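PDB 3GDE: DNA ligase from Archaeoglobus fulgidus, which probably seals nicks in double-stranded DNA during replication, recombination and repair, an ATP-dependent reaction that runs through a lysine-AMP intermediate. Local coordinates for residues V258-H261 / R266-I269; M195-N198 / R202-V205; L352-R357 / K416-V421. All coordinates share one frame; numbering follows the deposited sequence.

Contact 1 (V258-H261 / R266-I269); sequences VQVH and RVTI
V258-H261 of strand 256-262 pairs antiparallel with R266-I269, the run that leads into strand 268-271, in a buried beta hairpin of the adenylation domain. H261 and T268 form the hydrogen-bonded pair: H261 N donates to T268 O at 2.9 Å, and T268 N returns a bond to H261 O at 3.1 Å. V260 and I269 follow as the non-hydrogen-bonded pair, their CA atoms 4.7 Å apart, and the CA-H of I269 points at Q259 O, 3.4 Å from I269 CA.

On one face the contact is aliphatic. I269 straddles two valines of the facing strand: its CG1 branch runs beside V260, with CG2 of V260 at 4.1 Å, while its CG2, anti to the backbone N, reaches back to V258 CB at 3.8 Å. Helix 282-291 packs on this face, V285 against I269 and I288 against V260.

The other face carries H261 and T268. T268 OG1 lies 3.3 Å from H261 CB and finds no polar partner in the model, although the contact buries it. The imidazole leans along its own strand instead, where NE2 donates to Q259 OE1 at 2.8 Å; Q259 NE2 in turn bonds to V226 O, so the amide is held at both ends. A hairpin packed by a helix on its aliphatic face fits the nucleotidyltransferase core of ATP-dependent DNA ligases.

Contact 2 (M195-N198 / R202-V205); sequences MITN and RVAV
T197, in the weakly bonded last turn of helix 187-197, faces V203 in the first turn of helix 200-216, their CA atoms 7.7 Å apart. N198 leaves the first helix with a positive phi of 52°; the chain then turns within a few residues into the second helix. No direct hydrogen bond joins the two segments.

T197 carries the contact with both branches. Its methyl, CG2, sits over one face of the R202 guanidinium, offset toward the rim, 3.7 Å from R202 NH2. The arginine chain bends at chi2 and chi3 (-112° and -88°), folding the flat group back against the threonine. The hydroxyl branch turns to the neighbouring residue, with T197 OG1 3.4 Å from V203 CG2, while its hydrogen bond goes back to A193 O in its own helix.

One water links the T197 carbonyl to the arginine. It donates to T197 O at 2.8 Å and accepts from R202 NH2 at 3.2 Å, lying at the edge of the guanidinium in its plane. The chemistry is therefore mixed: a methyl lies on the arginine's flat face, and the charge reaches the T197 carbonyl through water while also making a long, weak ion pair with E221.

Contact 3 (L352-R357 / K416-V421); sequences LPLRER and KNWLKV. With PO4 (phosphate ion), chain C; PO4 (phosphate ion), chain B.
W418 swings its indole toward helix 354-364 with CG anti to the carbonyl carbon (chi1 -70°), and L354 meets it with CG anti to its own backbone N (chi1 -170°). The two side chains cross where that helix begins and just ahead of the strand that carries K420, inside the adenylation domain of the nucleotidyltransferase fold. L354 CD1 approaches W418 NE1 to 3.9 Å, obliquely to the ring. R357 comes in next to it: its NH2 lies at the edge of the indole, near the ring plane, 4.3 Å from W418 CZ2.

A water bridges the two nitrogens, accepting from W418 NE1 at 3.0 Å and from R357 NH2 at 2.8 Å, so the indole N-H is satisfied across the gap. The guanidinium itself is tied down twice: NH1 donates to L352 O in its own segment at 2.9 Å, with the oxygen in the guanidinium plane, and NE forms a salt bridge with D341 of strand 335-342. L354 CA lies over one of its faces. The W418 side chain also lies near those of F340 and R257, both predicted to bind ATP.

K420, two residues after W418 and predicted to bind ATP, points its amine into a pair of phosphate ions that probably came from the crystallisation liquor. K252, the predicted adenylated lysine, and R414 also contribute phosphate hydrogen bonds. A methionine in place of K420 would probably leave both ions without this positive partner and less firmly held. The shortest of the lysine's bonds runs from K420 NZ to O2 of the chain B phosphate, 2.6 Å.

Contacts 1 and 3 belong to the same adenylation domain and reach strands joined through its sheet system, their centres 21 Å apart and their nearest atoms about 9 Å. Contact 3 supplies K420 of the predicted ATP site, where the phosphate ions sit, and brings the W418 side chain to about 4 Å from that of R257; contact 1 lies a little farther off, the V258 side chain about 6 Å from that of R257 and about 7 Å from that of E301. Contact 2 joins two helices away from the annotated sites, its centre 19 Å from that of contact 1 and 25 Å from that of contact 3. None touches another.

Contact 1 (V258-H261 / R266-I269)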
ATOM      1  N   VAL A 258       9.533  -7.316  -7.880  1.00 26.32           N
ATOM      2  CA  VAL A 258       9.956  -5.962  -8.191  1.00 26.50           C
ATOM      3  C   VAL A 258       9.641  -5.611  -9.639  1.00 26.71           C
ATOM      4  O   VAL A 258       9.365  -6.487 -10.484  1.00 26.28           O
ATOM      5  CB  VAL A 258      11.482  -5.713  -7.942  1.00 26.22           C
ATOM      6  CG1 VAL A 258      11.833  -5.896  -6.487  1.00 25.79           C
ATOM      7  CG2 VAL A 258      12.352  -6.575  -8.866  1.00 26.04           C
ATOM      8  N   GLN A 259       9.687  -4.314  -9.905  1.00 26.80           N
ATOM      9  CA  GLN A 259       9.522  -3.801 -11.248  1.00 27.18           C
ATOM     10  C   GLN A 259      10.688  -2.848 -11.541  1.00 27.40           C
ATOM     11  O   GLN A 259      10.949  -1.909 -10.792  1.00 27.20           O
ATOM     12  CB  GLN A 259       8.168  -3.112 -11.359  1.00 26.92           C
ATOM     13  CG  GLN A 259       7.784  -2.710 -12.748  1.00 26.96           C
ATOM     14  CD  GLN A 259       6.451  -2.027 -12.770  1.00 26.03           C
ATOM     15  OE1 GLN A 259       6.372  -0.803 -12.698  1.00 26.77           O
ATOM     16  NE2 GLN A 259       5.384  -2.814 -12.831  1.00 25.26           N
ATOM     17  N   VAL A 260      11.394  -3.119 -12.627  1.00 28.48           N
ATOM     18  CA  VAL A 260      12.645  -2.431 -12.945  1.00 29.21           C
ATOM     19  C   VAL A 260      12.468  -1.551 -14.180  1.00 29.87           C
ATOM     20  O   VAL A 260      12.016  -2.023 -15.228  1.00 29.83           O
ATOM     21  CB  VAL A 260      13.800  -3.454 -13.143  1.00 29.25           C
ATOM     22  CG1 VAL A 260      15.039  -2.790 -13.753  1.00 29.92           C
ATOM     23  CG2 VAL A 260      14.139  -4.127 -11.813  1.00 29.04           C
ATOM     24  N   HIS A 261      12.814  -0.272 -14.029  1.00 30.64           N
ATOM     25  CA  HIS A 261      12.669   0.722 -15.090  1.00 31.87           C
ATOM     26  C   HIS A 261      14.043   1.256 -15.528  1.00 33.20           C
ATOM     27  O   HIS A 261      14.835   1.699 -14.690  1.00 33.10           O
ATOM     28  CB  HIS A 261      11.813   1.892 -14.598  1.00 31.53           C
ATOM     29  CG  HIS A 261      10.404   1.524 -14.260  1.00 29.96           C
ATOM     30  ND1 HIS A 261       9.328   1.947 -15.010  1.00 29.17           N
ATOM     31  CD2 HIS A 261       9.892   0.793 -13.244  1.00 28.16           C
ATOM     32  CE1 HIS A 261       8.212   1.487 -14.474  1.00 28.57           C
ATOM     33  NE2 HIS A 261       8.527   0.783 -13.401  1.00 28.61           N
ATOM     34  N   ARG A 266      19.457   6.057 -15.958  1.00 40.99           N
ATOM     35  CA  ARG A 266      19.196   5.728 -14.559  1.00 40.09           C
ATOM     36  C   ARG A 266      18.220   4.552 -14.407  1.00 38.75           C
ATOM     37  O   ARG A 266      17.437   4.252 -15.310  1.00 38.68           O
ATOM     38  CB  ARG A 266      18.684   6.954 -13.790  1.00 40.61           C
ATOM     39  CG  ARG A 266      17.288   7.400 -14.172  1.00 42.18           C
ATOM     40  CD  ARG A 266      16.641   8.187 -13.052  1.00 44.91           C
ATOM     41  NE  ARG A 266      15.452   8.887 -13.528  1.00 47.46           N
ATOM     42  CZ  ARG A 266      14.349   9.086 -12.807  1.00 48.12           C
ATOM     43  NH1 ARG A 266      14.260   8.629 -11.562  1.00 47.45           N
ATOM     44  NH2 ARG A 266      13.324   9.736 -13.343  1.00 48.88           N
ATOM     45  N   VAL A 267      18.287   3.904 -13.250  1.00 37.17           N
ATOM     46  CA  VAL A 267      17.434   2.780 -12.903  1.00 35.62           C
ATOM     47  C   VAL A 267      16.537   3.211 -11.746  1.00 34.85           C
ATOM     48  O   VAL A 267      16.999   3.885 -10.822  1.00 34.65           O
ATOM     49  CB  VAL A 267      18.285   1.554 -12.450  1.00 35.72           C
ATOM     50  CG1 VAL A 267      17.408   0.401 -11.950  1.00 34.71           C
ATOM     51  CG2 VAL A 267      19.202   1.076 -13.575  1.00 35.59           C
ATOM     52  N   THR A 268      15.255   2.863 -11.824  1.00 33.77           N
ATOM     53  CA  THR A 268      14.392   2.822 -10.641  1.00 32.92           C
ATOM     54  C   THR A 268      13.850   1.410 -10.437  1.00 31.87           C
ATOM     55  O   THR A 268      13.526   0.704 -11.404  1.00 31.58           O
ATOM     56  CB  THR A 268      13.200   3.807 -10.698  1.00 33.11           C
ATOM     57  OG1 THR A 268      12.545   3.694 -11.961  1.00 33.64           O
ATOM     58  CG2 THR A 268      13.650   5.254 -10.461  1.00 33.89           C
ATOM     59  N   ILE A 269      13.764   1.010  -9.174  1.00 30.89           N
ATOM     60  CA  ILE A 269      13.211  -0.291  -8.799  1.00 30.05           C
ATOM     61  C   ILE A 269      12.066  -0.076  -7.816  1.00 29.72           C
ATOM     62  O   ILE A 269      12.225   0.598  -6.792  1.00 29.70           O
ATOM     63  CB  ILE A 269      14.292  -1.226  -8.175  1.00 30.17           C
ATOM     64  CG1 ILE A 269      15.504  -1.366  -9.109  1.00 29.54           C
ATOM     65  CG2 ILE A 269      13.697  -2.611  -7.826  1.00 29.84           C
ATOM     66  CD1 ILE A 269      16.682  -2.100  -8.492  1.00 29.76           C
TER

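Contact 2 (M195-N198 / R202-V205)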
ATOM      1  N   MET A 195      -4.069   2.356 -12.897  1.00 26.60           N
ATOM      2  CA  MET A 195      -3.150   1.219 -12.832  1.00 26.62           C
ATOM      3  C   MET A 195      -1.794   1.487 -13.516  1.00 26.53           C
ATOM      4  O   MET A 195      -0.786   0.881 -13.149  1.00 26.75           O
ATOM      5  CB  MET A 195      -3.815  -0.054 -13.374  1.00 26.74           C
ATOM      6  CG  MET A 195      -5.053  -0.531 -12.595  1.00 26.95           C
ATOM      7  SD  MET A 195      -4.793  -0.785 -10.819  1.00 27.91           S
ATOM      8  CE  MET A 195      -6.464  -1.069 -10.256  1.00 29.51           C
ATOM      9  N   ILE A 196      -1.755   2.396 -14.488  1.00 26.42           N
ATOM     10  CA  ILE A 196      -0.483   2.703 -15.161  1.00 26.88           C
ATOM     11  C   ILE A 196       0.190   4.007 -14.710  1.00 26.68           C
ATOM     12  O   ILE A 196       1.330   4.271 -15.090  1.00 26.62           O
ATOM     13  CB  ILE A 196      -0.575   2.672 -16.712  1.00 27.12           C
ATOM     14  CG1 ILE A 196      -1.508   3.762 -17.230  1.00 28.26           C
ATOM     15  CG2 ILE A 196      -0.966   1.276 -17.224  1.00 27.72           C
ATOM     16  CD1 ILE A 196      -1.195   4.185 -18.643  1.00 29.50           C
ATOM     17  N   THR A 197      -0.507   4.813 -13.907  1.00 26.71           N
ATOM     18  CA  THR A 197       0.062   6.072 -13.387  1.00 26.47           C
ATOM     19  C   THR A 197       0.264   6.037 -11.888  1.00 26.62           C
ATOM     20  O   THR A 197       1.158   6.706 -11.376  1.00 27.11           O
ATOM     21  CB  THR A 197      -0.809   7.310 -13.711  1.00 26.42           C
ATOM     22  OG1 THR A 197      -2.096   7.171 -13.098  1.00 24.76           O
ATOM     23  CG2 THR A 197      -0.965   7.491 -15.212  1.00 25.95           C
ATOM     24  N   ASN A 198      -0.587   5.275 -11.197  1.00 26.83           N
ATOM     25  CA  ASN A 198      -0.605   5.196  -9.733  1.00 26.79           C
ATOM     26  C   ASN A 198      -0.677   6.557  -9.011  1.00 27.06           C
ATOM     27  O   ASN A 198      -0.105   6.754  -7.922  1.00 26.83           O
ATOM     28  CB  ASN A 198       0.555   4.323  -9.238  1.00 26.89           C
ATOM     29  CG  ASN A 198       0.316   2.854  -9.511  1.00 26.43           C
ATOM     30  OD1 ASN A 198      -0.437   2.199  -8.789  1.00 27.01           O
ATOM     31  ND2 ASN A 198       0.929   2.334 -10.572  1.00 24.42           N
ATOM     32  N   ARG A 202      -3.522  12.888 -10.618  1.00 27.02           N
ATOM     33  CA  ARG A 202      -3.148  13.017 -12.022  1.00 27.22           C
ATOM     34  C   ARG A 202      -4.278  12.539 -12.937  1.00 26.67           C
ATOM     35  O   ARG A 202      -4.609  13.196 -13.920  1.00 26.94           O
ATOM     36  CB  ARG A 202      -1.880  12.202 -12.305  1.00 27.74           C
ATOM     37  CG  ARG A 202      -0.918  12.846 -13.290  1.00 30.26           C
ATOM     38  CD  ARG A 202      -0.782  12.116 -14.616  1.00 33.31           C
ATOM     39  NE  ARG A 202       0.248  11.092 -14.537  1.00 34.98           N
ATOM     40  CZ  ARG A 202       1.036  10.694 -15.536  1.00 35.25           C
ATOM     41  NH1 ARG A 202       0.950  11.239 -16.747  1.00 34.48           N
ATOM     42  NH2 ARG A 202       1.931   9.732 -15.307  1.00 34.30           N
ATOM     43  N   VAL A 203      -4.850  11.387 -12.611  1.00 25.89           N
ATOM     44  CA  VAL A 203      -5.964  10.821 -13.370  1.00 25.87           C
ATOM     45  C   VAL A 203      -7.191  11.759 -13.391  1.00 26.25           C
ATOM     46  O   VAL A 203      -7.798  11.960 -14.449  1.00 26.94           O
ATOM     47  CB  VAL A 203      -6.327   9.384 -12.861  1.00 25.67           C
ATOM     48  CG1 VAL A 203      -7.655   8.899 -13.426  1.00 24.87           C
ATOM     49  CG2 VAL A 203      -5.228   8.398 -13.233  1.00 24.54           C
ATOM     50  N   ALA A 204      -7.540  12.330 -12.237  1.00 26.03           N
ATOM     51  CA  ALA A 204      -8.668  13.256 -12.133  1.00 25.99           C
ATOM     52  C   ALA A 204      -8.456  14.486 -13.024  1.00 26.53           C
ATOM     53  O   ALA A 204      -9.364  14.898 -13.761  1.00 26.33           O
ATOM     54  CB  ALA A 204      -8.892  13.669 -10.694  1.00 25.34           C
ATOM     55  N   VAL A 205      -7.246  15.041 -12.976  1.00 26.57           N
ATOM     56  CA  VAL A 205      -6.903  16.202 -13.784  1.00 26.72           C
ATOM     57  C   VAL A 205      -7.011  15.903 -15.290  1.00 27.24           C
ATOM     58  O   VAL A 205      -7.486  16.734 -16.055  1.00 27.18           O
ATOM     59  CB  VAL A 205      -5.518  16.782 -13.399  1.00 26.63           C
ATOM     60  CG1 VAL A 205      -5.101  17.933 -14.341  1.00 25.44           C
ATOM     61  CG2 VAL A 205      -5.525  17.252 -11.938  1.00 25.88           C
TER
HETATM   62  O   HOH W   1       1.843   9.270 -12.178  1.00 31.80           O

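Contact 3 (L352-R357 / K416-V421)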
ATOM      1  N   LEU A 352       0.446  -7.119 -26.029  1.00 39.49           N
ATOM      2  CA  LEU A 352       0.871  -8.436 -26.526  1.00 40.05           C
ATOM      3  C   LEU A 352       0.296  -9.433 -25.498  1.00 40.57           C
ATOM      4  O   LEU A 352       0.270  -9.125 -24.310  1.00 40.91           O
ATOM      5  CB  LEU A 352       2.387  -8.492 -26.737  1.00 39.82           C
ATOM      6  CG  LEU A 352       2.979  -7.334 -27.567  1.00 39.85           C
ATOM      7  CD1 LEU A 352       4.501  -7.475 -27.764  1.00 40.48           C
ATOM      8  CD2 LEU A 352       2.290  -7.140 -28.924  1.00 40.17           C
ATOM      9  N   PRO A 353      -0.048 -10.666 -25.899  1.00 41.09           N
ATOM     10  CA  PRO A 353       0.584 -11.917 -26.164  1.00 40.93           C
ATOM     11  C   PRO A 353       1.807 -12.202 -25.292  1.00 40.53           C
ATOM     12  O   PRO A 353       2.907 -11.729 -25.567  1.00 40.01           O
ATOM     13  CB  PRO A 353       0.718 -11.892 -27.679  1.00 40.97           C
ATOM     14  CG  PRO A 353      -0.751 -11.321 -28.052  1.00 41.38           C
ATOM     15  CD  PRO A 353      -1.284 -10.663 -26.696  1.00 41.62           C
ATOM     16  N   LEU A 354       1.559 -12.945 -24.211  1.00 40.39           N
ATOM     17  CA  LEU A 354       2.602 -13.408 -23.294  1.00 40.72           C
ATOM     18  C   LEU A 354       3.797 -14.011 -24.037  1.00 40.79           C
ATOM     19  O   LEU A 354       4.947 -13.641 -23.767  1.00 40.71           O
ATOM     20  CB  LEU A 354       2.025 -14.406 -22.280  1.00 40.68           C
ATOM     21  CG  LEU A 354       2.904 -14.833 -21.095  1.00 41.25           C
ATOM     22  CD1 LEU A 354       2.084 -14.960 -19.824  1.00 42.15           C
ATOM     23  CD2 LEU A 354       3.641 -16.142 -21.377  1.00 42.41           C
ATOM     24  N   ARG A 355       3.520 -14.914 -24.977  1.00 40.95           N
ATOM     25  CA  ARG A 355       4.567 -15.548 -25.790  1.00 41.72           C
ATOM     26  C   ARG A 355       5.400 -14.531 -26.582  1.00 41.28           C
ATOM     27  O   ARG A 355       6.612 -14.723 -26.758  1.00 41.30           O
ATOM     28  CB  ARG A 355       3.985 -16.638 -26.708  1.00 41.62           C
ATOM     29  CG  ARG A 355       2.932 -16.153 -27.694  1.00 43.11           C
ATOM     30  CD  ARG A 355       2.119 -17.303 -28.322  1.00 43.69           C
ATOM     31  NE  ARG A 355       0.681 -17.013 -28.268  1.00 47.19           N
ATOM     32  CZ  ARG A 355       0.057 -16.094 -29.010  1.00 49.32           C
ATOM     33  NH1 ARG A 355       0.730 -15.351 -29.890  1.00 50.32           N
ATOM     34  NH2 ARG A 355      -1.251 -15.909 -28.868  1.00 50.05           N
ATOM     35  N   GLU A 356       4.751 -13.452 -27.033  1.00 40.89           N
ATOM     36  CA  GLU A 356       5.422 -12.339 -27.715  1.00 40.97           C
ATOM     37  C   GLU A 356       6.219 -11.445 -26.751  1.00 40.27           C
ATOM     38  O   GLU A 356       7.328 -10.998 -27.078  1.00 40.41           O
ATOM     39  CB  GLU A 356       4.412 -11.497 -28.498  1.00 40.98           C
ATOM     40  CG  GLU A 356       3.710 -12.252 -29.620  1.00 42.36           C
ATOM     41  CD  GLU A 356       2.959 -11.340 -30.584  1.00 42.80           C
ATOM     42  OE1 GLU A 356       1.852 -11.739 -31.026  1.00 45.23           O
ATOM     43  OE2 GLU A 356       3.477 -10.236 -30.908  1.00 44.63           O
ATOM     44  N   ARG A 357       5.658 -11.182 -25.568  1.00 39.32           N
ATOM     45  CA  ARG A 357       6.391 -10.455 -24.530  1.00 38.57           C
ATOM     46  C   ARG A 357       7.628 -11.237 -24.115  1.00 38.17           C
ATOM     47  O   ARG A 357       8.690 -10.662 -23.939  1.00 37.86           O
ATOM     48  CB  ARG A 357       5.515 -10.163 -23.308  1.00 38.39           C
ATOM     49  CG  ARG A 357       4.237  -9.393 -23.600  1.00 36.65           C
ATOM     50  CD  ARG A 357       3.687  -8.756 -22.337  1.00 33.96           C
ATOM     51  NE  ARG A 357       3.485  -9.719 -21.253  1.00 31.92           N
ATOM     52  CZ  ARG A 357       2.425 -10.514 -21.127  1.00 30.11           C
ATOM     53  NH1 ARG A 357       1.445 -10.483 -22.019  1.00 28.37           N
ATOM     54  NH2 ARG A 357       2.340 -11.336 -20.088  1.00 29.60           N
ATOM     55  N   LYS A 416      -7.796 -15.227 -13.709  1.00 36.82           N
ATOM     56  CA  LYS A 416      -7.373 -16.613 -13.876  1.00 37.86           C
ATOM     57  C   LYS A 416      -6.292 -16.825 -14.950  1.00 37.52           C
ATOM     58  O   LYS A 416      -5.880 -17.959 -15.185  1.00 37.91           O
ATOM     59  CB  LYS A 416      -8.589 -17.497 -14.162  1.00 38.06           C
ATOM     60  CG  LYS A 416      -9.566 -17.585 -12.994  1.00 39.59           C
ATOM     61  CD  LYS A 416     -10.596 -18.701 -13.183  1.00 39.59           C
ATOM     62  CE  LYS A 416     -11.767 -18.545 -12.200  1.00 42.32           C
ATOM     63  NZ  LYS A 416     -12.990 -19.290 -12.663  1.00 43.48           N
ATOM     64  N   ASN A 417      -5.826 -15.752 -15.591  1.00 36.97           N
ATOM     65  CA  ASN A 417      -4.795 -15.879 -16.632  1.00 36.59           C
ATOM     66  C   ASN A 417      -3.419 -16.293 -16.096  1.00 35.80           C
ATOM     67  O   ASN A 417      -2.603 -16.867 -16.819  1.00 35.63           O
ATOM     68  CB  ASN A 417      -4.683 -14.595 -17.456  1.00 37.11           C
ATOM     69  CG  ASN A 417      -5.769 -14.477 -18.526  1.00 38.55           C
ATOM     70  OD1 ASN A 417      -5.977 -13.401 -19.098  1.00 40.32           O
ATOM     71  ND2 ASN A 417      -6.457 -15.579 -18.805  1.00 40.00           N
ATOM     72  N   TRP A 418      -3.169 -15.965 -14.832  1.00 34.64           N
ATOM     73  CA  TRP A 418      -1.996 -16.432 -14.111  1.00 33.43           C
ATOM     74  C   TRP A 418      -2.527 -17.151 -12.894  1.00 33.28           C
ATOM     75  O   TRP A 418      -3.456 -16.665 -12.224  1.00 32.70           O
ATOM     76  CB  TRP A 418      -1.129 -15.265 -13.639  1.00 32.56           C
ATOM     77  CG  TRP A 418      -0.391 -14.476 -14.695  1.00 32.28           C
ATOM     78  CD1 TRP A 418      -0.575 -14.516 -16.055  1.00 31.30           C
ATOM     79  CD2 TRP A 418       0.623 -13.481 -14.458  1.00 30.97           C
ATOM     80  NE1 TRP A 418       0.284 -13.634 -16.673  1.00 30.89           N
ATOM     81  CE2 TRP A 418       1.027 -12.986 -15.719  1.00 30.90           C
ATOM     82  CE3 TRP A 418       1.242 -12.981 -13.301  1.00 29.59           C
ATOM     83  CZ2 TRP A 418       2.025 -12.007 -15.858  1.00 30.97           C
ATOM     84  CZ3 TRP A 418       2.237 -12.013 -13.442  1.00 30.91           C
ATOM     85  CH2 TRP A 418       2.616 -11.538 -14.713  1.00 31.15           C
ATOM     86  N   LEU A 419      -1.947 -18.313 -12.610  1.00 33.43           N
ATOM     87  CA  LEU A 419      -2.292 -19.066 -11.403  1.00 33.40           C
ATOM     88  C   LEU A 419      -1.022 -19.484 -10.664  1.00 33.29           C
ATOM     89  O   LEU A 419      -0.058 -19.939 -11.284  1.00 32.98           O
ATOM     90  CB  LEU A 419      -3.143 -20.292 -11.754  1.00 33.32           C
ATOM     91  CG  LEU A 419      -4.467 -20.077 -12.502  1.00 33.88           C
ATOM     92  CD1 LEU A 419      -4.913 -21.384 -13.131  1.00 33.99           C
ATOM     93  CD2 LEU A 419      -5.576 -19.514 -11.608  1.00 34.09           C
ATOM     94  N   LYS A 420      -1.013 -19.304  -9.346  1.00 33.19           N
ATOM     95  CA  LYS A 420       0.061 -19.848  -8.531  1.00 33.70           C
ATOM     96  C   LYS A 420      -0.353 -21.187  -7.942  1.00 33.77           C
ATOM     97  O   LYS A 420      -1.442 -21.326  -7.390  1.00 33.95           O
ATOM     98  CB  LYS A 420       0.555 -18.875  -7.429  1.00 33.85           C
ATOM     99  CG  LYS A 420      -0.430 -17.812  -6.960  1.00 34.33           C
ATOM    100  CD  LYS A 420       0.156 -16.918  -5.851  1.00 33.82           C
ATOM    101  CE  LYS A 420      -0.376 -15.494  -5.987  1.00 34.67           C
ATOM    102  NZ  LYS A 420      -0.312 -14.685  -4.738  1.00 34.66           N
ATOM    103  N   VAL A 421       0.511 -22.179  -8.098  1.00 33.97           N
ATOM    104  CA  VAL A 421       0.336 -23.447  -7.406  1.00 34.23           C
ATOM    105  C   VAL A 421       1.581 -23.725  -6.572  1.00 33.73           C
ATOM    106  O   VAL A 421       2.683 -23.918  -7.093  1.00 33.96           O
ATOM    107  CB  VAL A 421      -0.022 -24.624  -8.366  1.00 34.68           C
ATOM    108  CG1 VAL A 421       0.786 -24.557  -9.617  1.00 35.12           C
ATOM    109  CG2 VAL A 421       0.149 -25.976  -7.668  1.00 35.44           C
TER
HETATM  110  P   PO4 C 557       2.305 -15.189  -2.271  1.00 56.04           P
HETATM  111  O1  PO4 C 557       3.704 -15.758  -2.287  1.00 56.03           O
HETATM  112  O2  PO4 C 557       1.276 -16.191  -2.729  1.00 55.87           O
HETATM  113  O3  PO4 C 557       1.989 -14.729  -0.870  1.00 56.25           O
HETATM  114  O4  PO4 C 557       2.257 -14.024  -3.222  1.00 57.07           O
HETATM  115  P   PO4 B 556       0.274 -11.323  -4.130  1.00 32.49           P
HETATM  116  O1  PO4 B 556       1.541 -10.650  -4.616  1.00 33.14           O
HETATM  117  O2  PO4 B 556      -0.238 -12.184  -5.254  1.00 31.51           O
HETATM  118  O3  PO4 B 556       0.555 -12.200  -2.930  1.00 31.33           O
HETATM  119  O4  PO4 B 556      -0.736 -10.270  -3.769  1.00 32.73           O
HETATM  120  O   HOH W   2      -0.212 -12.272 -19.330  1.00 26.02           O